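Long-range contacts in Hit-like protein involved in cell-cycle regulation (Bartonella henselae, PDB 3LB5), which probably binds nucleotides as a member of the histidine triad family, with a suggested role in cell-cycle regulation: residues 28-33 and 121-126; 33-38 and 66-71; 72-77 and 112-117. One frame throughout, in Å; residues are numbered along the deposited sequence.

Overall arrangement
The three contacts lie on the same side of the chain's centre. Interactions 1 and 2 share A33 and helix 31-36, with centres about 7 Å apart. The centre of interaction 3 is about 9 Å from that of interaction 1 and about 15 Å from that of interaction 2. Interactions 2 and 3 come in series along the chain, both within the span that interaction 1 closes. Strand 65-69 and strand 106-113, used by interactions 2 and 3, belong to one antiparallel sheet of five strands. Segment 121-126 touches both interaction 2 and interaction 3, so the start of the histidine triad is held between the N-terminal helix and the loop after strand 65-69.

Interaction 1: residues 28-33 and 121-126; sequences NNNIFA and VYHLHF
The histidine triad motif of the HIT family begins in segment 121-126, and its first two histidines, H123 and H125, pack against F32 in the first turn of helix 31-36. The third, H127, follows in strand 126-131. The F32 ring turns an edge to the face of H125 in a T-shaped stack, with planes at 86°. CE2 of F32 comes 3.6 Å from CG of H125. Over one face of F32 lies V121 CG1, a CH-pi contact 3.9 Å from the ring centroid. V121 holds CG1 anti to its backbone N (chi1 177°), which puts this methyl on the ring and leaves CG2 to meet I31 CD1 at 3.7 Å. CB of H123 packs on CB of F32 at 3.8 Å. H125 ND1 donates to H123 O at 2.8 Å. This bond is nearly straight and lies in the imidazole plane, so it helps to fix the rotation of the ring. N30 caps the helix: its OD1 accepts from A33 N at 3.0 Å, with the donor above the carbonyl plane. The same OD1 is 3.5 Å from H123 CB. N30 ND2 makes a hydrogen bond to D27 O. H123 is held at both ring nitrogens, ND1 by Y26 OH and NE2 by P69 O. The side chain of F32 is about 4 Å from a bound unknown ligand, consistent with a place at the nucleotide pocket. Around the contact, F32 also meets L66 and I68 of strand 65-69 and F54 of strand 51-55, while L124 packs on helix 81-101.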
loop_
_atom_site.group_PDB
_atom_site.type_symbol
_atom_site.label_atom_id
_atom_site.label_comp_id
_atom_site.label_asym_id
_atom_site.label_seq_id
_atom_site.Cartn_x
_atom_site.Cartn_y
_atom_site.Cartn_z
ATOM N N ASN B 28 -16.655 16.090 -3.005
ATOM C CA ASN B 28 -17.529 15.571 -1.957
ATOM C C ASN B 28 -18.655 14.655 -2.446
ATOM O O ASN B 28 -19.273 13.957 -1.646
ATOM C CB ASN B 28 -18.060 16.723 -1.111
ATOM C CG ASN B 28 -16.977 17.329 -0.237
ATOM O OD1 ASN B 28 -16.531 16.704 0.695
ATOM N ND2 ASN B 28 -16.567 18.553 -0.538
ATOM N N ASN B 29 -18.873 14.612 -3.758
ATOM C CA ASN B 29 -19.851 13.705 -4.338
ATOM C C ASN B 29 -19.289 12.359 -4.819
ATOM O O ASN B 29 -20.047 11.555 -5.371
ATOM C CB ASN B 29 -20.655 14.399 -5.460
ATOM N N ASN B 30 -17.986 12.108 -4.587
ATOM C CA ASN B 30 -17.357 10.839 -4.962
ATOM C C ASN B 30 -17.999 9.688 -4.210
ATOM O O ASN B 30 -18.484 9.869 -3.101
ATOM C CB ASN B 30 -15.814 10.862 -4.811
ATOM C CG ASN B 30 -15.344 10.556 -3.396
ATOM O OD1 ASN B 30 -15.462 9.434 -2.937
ATOM N ND2 ASN B 30 -14.758 11.551 -2.723
ATOM N N ILE B 31 -18.038 8.511 -4.832
ATOM C CA ILE B 31 -18.861 7.426 -4.278
ATOM C C ILE B 31 -18.460 6.949 -2.866
ATOM O O ILE B 31 -19.317 6.529 -2.087
ATOM C CB ILE B 31 -19.032 6.238 -5.275
ATOM C CG1 ILE B 31 -17.680 5.592 -5.633
ATOM C CG2 ILE B 31 -19.791 6.697 -6.528
ATOM C CD1 ILE B 31 -17.813 4.394 -6.669
ATOM N N PHE B 32 -17.177 7.039 -2.517
ATOM C CA PHE B 32 -16.756 6.700 -1.157
ATOM C C PHE B 32 -17.145 7.759 -0.117
ATOM O O PHE B 32 -17.495 7.395 0.993
ATOM C CB PHE B 32 -15.250 6.398 -1.057
ATOM C CG PHE B 32 -14.813 5.148 -1.815
ATOM C CD1 PHE B 32 -15.749 4.235 -2.340
ATOM C CD2 PHE B 32 -13.463 4.881 -1.990
ATOM C CE1 PHE B 32 -15.337 3.109 -3.066
ATOM C CE2 PHE B 32 -13.048 3.736 -2.704
ATOM C CZ PHE B 32 -13.993 2.862 -3.239
ATOM N N ALA B 33 -17.053 9.044 -0.446
ATOM C CA ALA B 33 -17.611 10.085 0.441
ATOM C C ALA B 33 -19.124 9.864 0.672
ATOM O O ALA B 33 -19.643 10.063 1.777
ATOM C CB ALA B 33 -17.395 11.450 -0.165
ATOM N N VAL B 121 -11.559 5.947 -7.883
ATOM C CA VAL B 121 -12.408 6.786 -7.013
ATOM C C VAL B 121 -11.456 7.667 -6.236
ATOM O O VAL B 121 -10.516 7.164 -5.641
ATOM C CB VAL B 121 -13.255 5.940 -6.023
ATOM C CG1 VAL B 121 -14.073 6.863 -5.084
ATOM C CG2 VAL B 121 -14.128 4.970 -6.786
ATOM N N TYR B 122 -11.689 8.978 -6.278
ATOM C CA TYR B 122 -10.765 9.964 -5.722
ATOM C C TYR B 122 -10.996 10.248 -4.245
ATOM O O TYR B 122 -11.154 11.388 -3.819
ATOM C CB TYR B 122 -10.745 11.220 -6.587
ATOM C CG TYR B 122 -10.077 10.905 -7.893
ATOM C CD1 TYR B 122 -8.693 10.858 -7.984
ATOM C CD2 TYR B 122 -10.825 10.575 -9.017
ATOM C CE1 TYR B 122 -8.063 10.504 -9.163
ATOM C CE2 TYR B 122 -10.195 10.237 -10.223
ATOM C CZ TYR B 122 -8.810 10.208 -10.272
ATOM O OH TYR B 122 -8.169 9.907 -11.448
ATOM N N HIS B 123 -11.041 9.152 -3.490
ATOM C CA HIS B 123 -10.968 9.151 -2.040
ATOM C C HIS B 123 -9.890 8.118 -1.622
ATOM O O HIS B 123 -9.767 7.060 -2.249
ATOM C CB HIS B 123 -12.336 8.763 -1.469
ATOM C CG HIS B 123 -12.393 8.813 0.022
ATOM N ND1 HIS B 123 -12.801 9.937 0.704
ATOM C CD2 HIS B 123 -12.064 7.894 0.960
ATOM C CE1 HIS B 123 -12.724 9.708 2.008
ATOM N NE2 HIS B 123 -12.297 8.468 2.191
ATOM N N LEU B 124 -9.096 8.421 -0.595
ATOM C CA LEU B 124 -8.021 7.503 -0.162
ATOM C C LEU B 124 -8.572 6.100 0.113
ATOM O O LEU B 124 -9.464 5.942 0.907
ATOM C CB LEU B 124 -7.273 8.038 1.080
ATOM C CG LEU B 124 -6.116 7.185 1.658
ATOM C CD1 LEU B 124 -5.031 6.831 0.615
ATOM C CD2 LEU B 124 -5.501 7.881 2.868
ATOM N N HIS B 125 -8.083 5.096 -0.603
ATOM C CA HIS B 125 -8.421 3.721 -0.282
ATOM C C HIS B 125 -7.247 2.782 -0.505
ATOM O O HIS B 125 -6.520 2.922 -1.494
ATOM C CB HIS B 125 -9.656 3.236 -1.058
ATOM C CG HIS B 125 -9.522 3.310 -2.554
ATOM N ND1 HIS B 125 -9.474 4.507 -3.234
ATOM C CD2 HIS B 125 -9.482 2.337 -3.502
ATOM C CE1 HIS B 125 -9.379 4.273 -4.538
ATOM N NE2 HIS B 125 -9.398 2.964 -4.729
ATOM N N PHE B 126 -7.079 1.819 0.409
ATOM C CA PHE B 126 -6.151 0.689 0.227
ATOM C C PHE B 126 -6.919 -0.553 -0.230
ATOM O O PHE B 126 -7.994 -0.866 0.294
ATOM C CB PHE B 126 -5.401 0.374 1.526
ATOM C CG PHE B 126 -4.326 1.372 1.868
ATOM C CD1 PHE B 126 -2.990 1.018 1.769
ATOM C CD2 PHE B 126 -4.653 2.655 2.325
ATOM C CE1 PHE B 126 -1.984 1.944 2.082
ATOM C CE2 PHE B 126 -3.652 3.589 2.656
ATOM C CZ PHE B 126 -2.313 3.223 2.531
#

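Interaction 2: residues 33-38 and 66-71; sequences AKLIRN and LVIPKK
I36 and K70 bring the two backbones nearest, with CA atoms 6.3 Å apart, where the last turn of helix 31-36 lies beside the end of strand 65-69. This strand is the middle one of the five-stranded antiparallel sheet of the HIT fold. The helix stops here in a Schellman motif. N38, the C-prime residue, has positive phi (69°). Its N bonds to L35 O at 2.9 Å, and E39 N bonds to K34 O. The side chains that meet are apolar, chiefly I36 and I68. I68 keeps CG1 between its backbone N and carbonyl carbon (chi1 63°), and the extended chain beyond carries CD1 to the helix. There CD1 of I68 touches CG1 of I36 at 3.7 Å, and the two side chains meet at a slant. CD2 of L35 approaches I68 CD1 more loosely, at 4.3 Å. L35 also packs on F54 of strand 51-55 and is about 4 Å from the unknown ligand. The K70 chain runs off to E47, where NZ forms a salt bridge with OE1. I36 reaches past I68 to the strand backbone: its CD1 is 3.5 Å from P69 O and 3.8 Å from K70 O.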
loop_
_atom_site.group_PDB
_atom_site.type_symbol
_atom_site.label_atom_id
_atom_site.label_comp_id
_atom_site.label_asym_id
_atom_site.label_seq_id
_atom_site.Cartn_x
_atom_site.Cartn_y
_atom_site.Cartn_z
ATOM N N ALA B 33 -17.053 9.044 -0.446
ATOM C CA ALA B 33 -17.611 10.085 0.441
ATOM C C ALA B 33 -19.124 9.864 0.672
ATOM O O ALA B 33 -19.643 10.063 1.777
ATOM C CB ALA B 33 -17.395 11.450 -0.165
ATOM N N LYS B 34 -19.817 9.469 -0.390
ATOM C CA LYS B 34 -21.263 9.163 -0.308
ATOM C C LYS B 34 -21.521 7.946 0.590
ATOM O O LYS B 34 -22.444 7.968 1.378
ATOM C CB LYS B 34 -21.875 8.962 -1.702
ATOM C CG LYS B 34 -21.990 10.229 -2.507
ATOM C CD LYS B 34 -22.847 9.999 -3.779
ATOM C CE LYS B 34 -23.815 11.128 -4.029
ATOM N NZ LYS B 34 -24.893 11.207 -2.987
ATOM N N LEU B 35 -20.689 6.905 0.484
ATOM C CA LEU B 35 -20.746 5.726 1.376
ATOM C C LEU B 35 -20.582 6.145 2.851
ATOM O O LEU B 35 -21.379 5.760 3.716
ATOM C CB LEU B 35 -19.620 4.736 0.980
ATOM C CG LEU B 35 -19.417 3.373 1.677
ATOM C CD1 LEU B 35 -18.591 2.434 0.770
ATOM C CD2 LEU B 35 -18.742 3.512 3.045
ATOM N N ILE B 36 -19.547 6.941 3.119
ATOM C CA ILE B 36 -19.262 7.435 4.482
ATOM C C ILE B 36 -20.463 8.167 5.068
ATOM O O ILE B 36 -20.792 7.957 6.232
ATOM C CB ILE B 36 -18.020 8.337 4.505
ATOM C CG1 ILE B 36 -16.776 7.500 4.145
ATOM C CG2 ILE B 36 -17.880 9.093 5.884
ATOM C CD1 ILE B 36 -15.582 8.333 3.636
ATOM N N ARG B 37 -21.107 9.022 4.274
ATOM C CA ARG B 37 -22.315 9.743 4.707
ATOM C C ARG B 37 -23.609 8.932 4.663
ATOM O O ARG B 37 -24.694 9.490 4.885
ATOM C CB ARG B 37 -22.512 11.023 3.889
ATOM C CG ARG B 37 -21.426 12.087 4.054
ATOM C CD ARG B 37 -21.870 13.418 3.444
ATOM N NE ARG B 37 -22.228 13.242 2.036
ATOM C CZ ARG B 37 -21.384 13.366 1.017
ATOM N NH1 ARG B 37 -20.108 13.708 1.242
ATOM N NH2 ARG B 37 -21.824 13.139 -0.225
ATOM N N ASN B 38 -23.518 7.635 4.365
ATOM C CA ASN B 38 -24.686 6.755 4.391
ATOM C C ASN B 38 -25.696 7.048 3.288
ATOM O O ASN B 38 -26.920 6.853 3.460
ATOM C CB ASN B 38 -25.338 6.810 5.784
ATOM C CG ASN B 38 -24.401 6.315 6.858
ATOM O OD1 ASN B 38 -23.980 5.157 6.821
ATOM N ND2 ASN B 38 -24.047 7.185 7.811
ATOM N N LEU B 66 -11.673 -3.253 0.661
ATOM C CA LEU B 66 -11.144 -1.900 0.607
ATOM C C LEU B 66 -11.128 -1.299 2.009
ATOM O O LEU B 66 -12.055 -1.521 2.798
ATOM C CB LEU B 66 -12.003 -1.031 -0.317
ATOM C CG LEU B 66 -12.171 -1.543 -1.741
ATOM C CD1 LEU B 66 -13.008 -0.571 -2.570
ATOM C CD2 LEU B 66 -10.814 -1.741 -2.363
ATOM N N VAL B 67 -10.092 -0.529 2.314
ATOM C CA VAL B 67 -10.055 0.189 3.610
ATOM C C VAL B 67 -9.954 1.685 3.312
ATOM O O VAL B 67 -9.077 2.104 2.536
ATOM C CB VAL B 67 -8.846 -0.228 4.453
ATOM C CG1 VAL B 67 -8.650 0.719 5.669
ATOM C CG2 VAL B 67 -9.015 -1.677 4.954
ATOM N N ILE B 68 -10.877 2.469 3.886
ATOM C CA ILE B 68 -10.862 3.936 3.685
ATOM C C ILE B 68 -10.855 4.689 5.010
ATOM O O ILE B 68 -11.469 4.232 5.985
ATOM C CB ILE B 68 -12.086 4.468 2.831
ATOM C CG1 ILE B 68 -13.433 4.215 3.529
ATOM C CG2 ILE B 68 -12.071 3.938 1.387
ATOM C CD1 ILE B 68 -14.643 4.846 2.730
ATOM N N PRO B 69 -10.222 5.886 5.034
ATOM C CA PRO B 69 -10.462 6.790 6.153
ATOM C C PRO B 69 -11.888 7.386 6.067
ATOM O O PRO B 69 -12.446 7.547 4.986
ATOM C CB PRO B 69 -9.410 7.877 5.939
ATOM C CG PRO B 69 -9.271 7.929 4.413
ATOM C CD PRO B 69 -9.420 6.522 3.962
ATOM N N LYS B 70 -12.461 7.734 7.206
ATOM C CA LYS B 70 -13.727 8.439 7.210
ATOM C C LYS B 70 -13.430 9.918 6.928
ATOM O O LYS B 70 -14.297 10.657 6.421
ATOM C CB LYS B 70 -14.404 8.265 8.569
ATOM C CG LYS B 70 -15.031 6.891 8.764
ATOM C CD LYS B 70 -15.731 6.820 10.116
ATOM C CE LYS B 70 -16.625 5.577 10.198
ATOM N NZ LYS B 70 -17.248 5.380 11.537
ATOM N N LYS B 71 -12.221 10.355 7.281
ATOM C CA LYS B 71 -11.824 11.717 6.962
ATOM C C LYS B 71 -11.363 11.802 5.511
ATOM O O LYS B 71 -10.485 11.051 5.098
ATOM C CB LYS B 71 -10.768 12.255 7.928
ATOM C CG LYS B 71 -10.351 13.728 7.650
ATOM C CD LYS B 71 -9.318 14.219 8.676
ATOM C CE LYS B 71 -9.151 15.725 8.611
ATOM N NZ LYS B 71 -8.507 16.149 7.314
#

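Interaction 3: residues 72-77 and 112-117; sequences GSRNLL and FNEAAS
R74 bends at chi3 (65°) and E114 at chi2 (-58°), and these two turns bring the guanidinium and the carboxylate together. They form an end-on, two-bonded salt bridge. R74 NH1 donates to E114 OE2 at 2.8 Å, and R74 NH2 donates to E114 OE1 at 3.0 Å. Both bonds are almost straight and use syn lone pairs, and the two groups are nearly coplanar. N75 adds a third, more bent bond, from its ND2 to E114 OE2 at 2.9 Å. This donor comes from above the carboxylate plane, and the N75 amide stands almost perpendicular to it. OE2 thus takes two donors from different directions, which should hold the carboxylate against rotation. N113 grips the loop backbone: its OD1 accepts from L76 N at 2.9 Å, nearly in line with its C=O bond. That oxygen also lies tight against N75 CB, 3.1 Å away. N75 OD1 accepts from L77 N at 3.0 Å, an Asx turn. L77 CD1 rests 4.1 Å from N113 CB. The second subunit packs against this contact: N113 ND2 bonds to I107 O of that chain, and L76 O accepts from its Q92. F112 and N113 pair with an antiparallel strand of that chain, so the sheet continues across the interface, as in the dimers typical of HINT proteins.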
loop_
_atom_site.group_PDB
_atom_site.type_symbol
_atom_site.label_atom_id
_atom_site.label_comp_id
_atom_site.label_asym_id
_atom_site.label_seq_id
_atom_site.Cartn_x
_atom_site.Cartn_y
_atom_site.Cartn_z
ATOM N N GLY B 72 -11.963 12.732 4.762
ATOM C CA GLY B 72 -11.742 12.860 3.326
ATOM C C GLY B 72 -10.361 13.356 2.896
ATOM O O GLY B 72 -9.838 14.326 3.435
ATOM N N SER B 73 -9.753 12.653 1.946
ATOM C CA SER B 73 -8.657 13.204 1.144
ATOM C C SER B 73 -8.747 12.508 -0.200
ATOM O O SER B 73 -9.313 11.417 -0.291
ATOM C CB SER B 73 -7.270 13.007 1.797
ATOM O OG SER B 73 -6.901 11.646 1.893
ATOM N N ARG B 74 -8.226 13.136 -1.248
ATOM C CA ARG B 74 -8.269 12.524 -2.584
ATOM C C ARG B 74 -7.480 11.215 -2.632
ATOM O O ARG B 74 -7.874 10.269 -3.316
ATOM C CB ARG B 74 -7.698 13.485 -3.633
ATOM C CG ARG B 74 -8.582 14.740 -3.847
ATOM C CD ARG B 74 -8.057 15.653 -4.912
ATOM N NE ARG B 74 -8.058 15.068 -6.246
ATOM C CZ ARG B 74 -7.002 14.536 -6.861
ATOM N NH1 ARG B 74 -5.807 14.477 -6.263
ATOM N NH2 ARG B 74 -7.144 14.060 -8.103
ATOM N N ASN B 75 -6.341 11.195 -1.942
ATOM C CA ASN B 75 -5.449 10.027 -1.974
ATOM C C ASN B 75 -4.410 10.126 -0.864
ATOM O O ASN B 75 -4.650 10.811 0.135
ATOM C CB ASN B 75 -4.844 9.810 -3.386
ATOM C CG ASN B 75 -4.054 11.000 -3.896
ATOM O OD1 ASN B 75 -3.371 11.685 -3.147
ATOM N ND2 ASN B 75 -4.098 11.212 -5.200
ATOM N N LEU B 76 -3.271 9.441 -1.003
ATOM C CA LEU B 76 -2.258 9.429 0.066
ATOM C C LEU B 76 -1.525 10.758 0.213
ATOM O O LEU B 76 -1.124 11.154 1.320
ATOM C CB LEU B 76 -1.217 8.316 -0.201
ATOM C CG LEU B 76 -0.244 8.022 0.950
ATOM C CD1 LEU B 76 -0.962 7.237 1.989
ATOM C CD2 LEU B 76 0.947 7.243 0.463
ATOM N N LEU B 77 -1.322 11.414 -0.921
ATOM C CA LEU B 77 -0.521 12.640 -1.037
ATOM C C LEU B 77 -1.112 13.826 -0.265
ATOM O O LEU B 77 -0.365 14.617 0.312
ATOM C CB LEU B 77 -0.359 13.014 -2.515
ATOM C CG LEU B 77 0.150 11.920 -3.474
ATOM C CD1 LEU B 77 -0.125 12.323 -4.918
ATOM C CD2 LEU B 77 1.630 11.689 -3.273
ATOM N N PHE B 112 -3.463 3.490 -4.842
ATOM C CA PHE B 112 -3.301 4.245 -6.099
ATOM C C PHE B 112 -3.519 5.737 -5.985
ATOM O O PHE B 112 -4.534 6.193 -5.442
ATOM C CB PHE B 112 -4.196 3.684 -7.210
ATOM C CG PHE B 112 -4.011 2.204 -7.456
ATOM C CD1 PHE B 112 -2.737 1.650 -7.560
ATOM C CD2 PHE B 112 -5.113 1.377 -7.582
ATOM C CE1 PHE B 112 -2.563 0.283 -7.783
ATOM C CE2 PHE B 112 -4.955 -0.003 -7.807
ATOM C CZ PHE B 112 -3.670 -0.546 -7.905
ATOM N N ASN B 113 -2.551 6.496 -6.491
ATOM C CA ASN B 113 -2.620 7.947 -6.499
ATOM C C ASN B 113 -2.641 8.522 -7.911
ATOM O O ASN B 113 -1.632 8.513 -8.596
ATOM C CB ASN B 113 -1.443 8.547 -5.717
ATOM C CG ASN B 113 -1.350 7.993 -4.321
ATOM O OD1 ASN B 113 -2.063 8.446 -3.425
ATOM N ND2 ASN B 113 -0.509 6.979 -4.129
ATOM N N GLU B 114 -3.806 9.039 -8.302
ATOM C CA GLU B 114 -4.052 9.718 -9.588
ATOM C C GLU B 114 -4.408 8.759 -10.724
ATOM O O GLU B 114 -4.187 7.547 -10.619
ATOM C CB GLU B 114 -2.928 10.696 -9.998
ATOM C CG GLU B 114 -2.531 11.750 -8.925
ATOM C CD GLU B 114 -3.683 12.626 -8.462
ATOM O OE1 GLU B 114 -4.648 12.820 -9.237
ATOM O OE2 GLU B 114 -3.617 13.133 -7.317
ATOM N N ALA B 115 -4.976 9.338 -11.783
ATOM C CA ALA B 115 -5.342 8.640 -13.022
ATOM C C ALA B 115 -4.234 7.748 -13.562
ATOM O O ALA B 115 -4.486 6.604 -13.936
ATOM C CB ALA B 115 -5.766 9.648 -14.098
ATOM N N ALA B 116 -3.014 8.271 -13.604
ATOM C CA ALA B 116 -1.885 7.506 -14.142
ATOM C C ALA B 116 -1.525 6.272 -13.299
ATOM O O ALA B 116 -0.882 5.357 -13.806
ATOM C CB ALA B 116 -0.663 8.410 -14.358
ATOM N N SER B 117 -1.932 6.253 -12.030
ATOM C CA SER B 117 -1.846 5.042 -11.198
ATOM C C SER B 117 -3.156 4.240 -11.190
ATOM O O SER B 117 -3.350 3.350 -10.344
ATOM C CB SER B 117 -1.430 5.402 -9.757
ATOM O OG SER B 117 -1.233 4.227 -8.960
#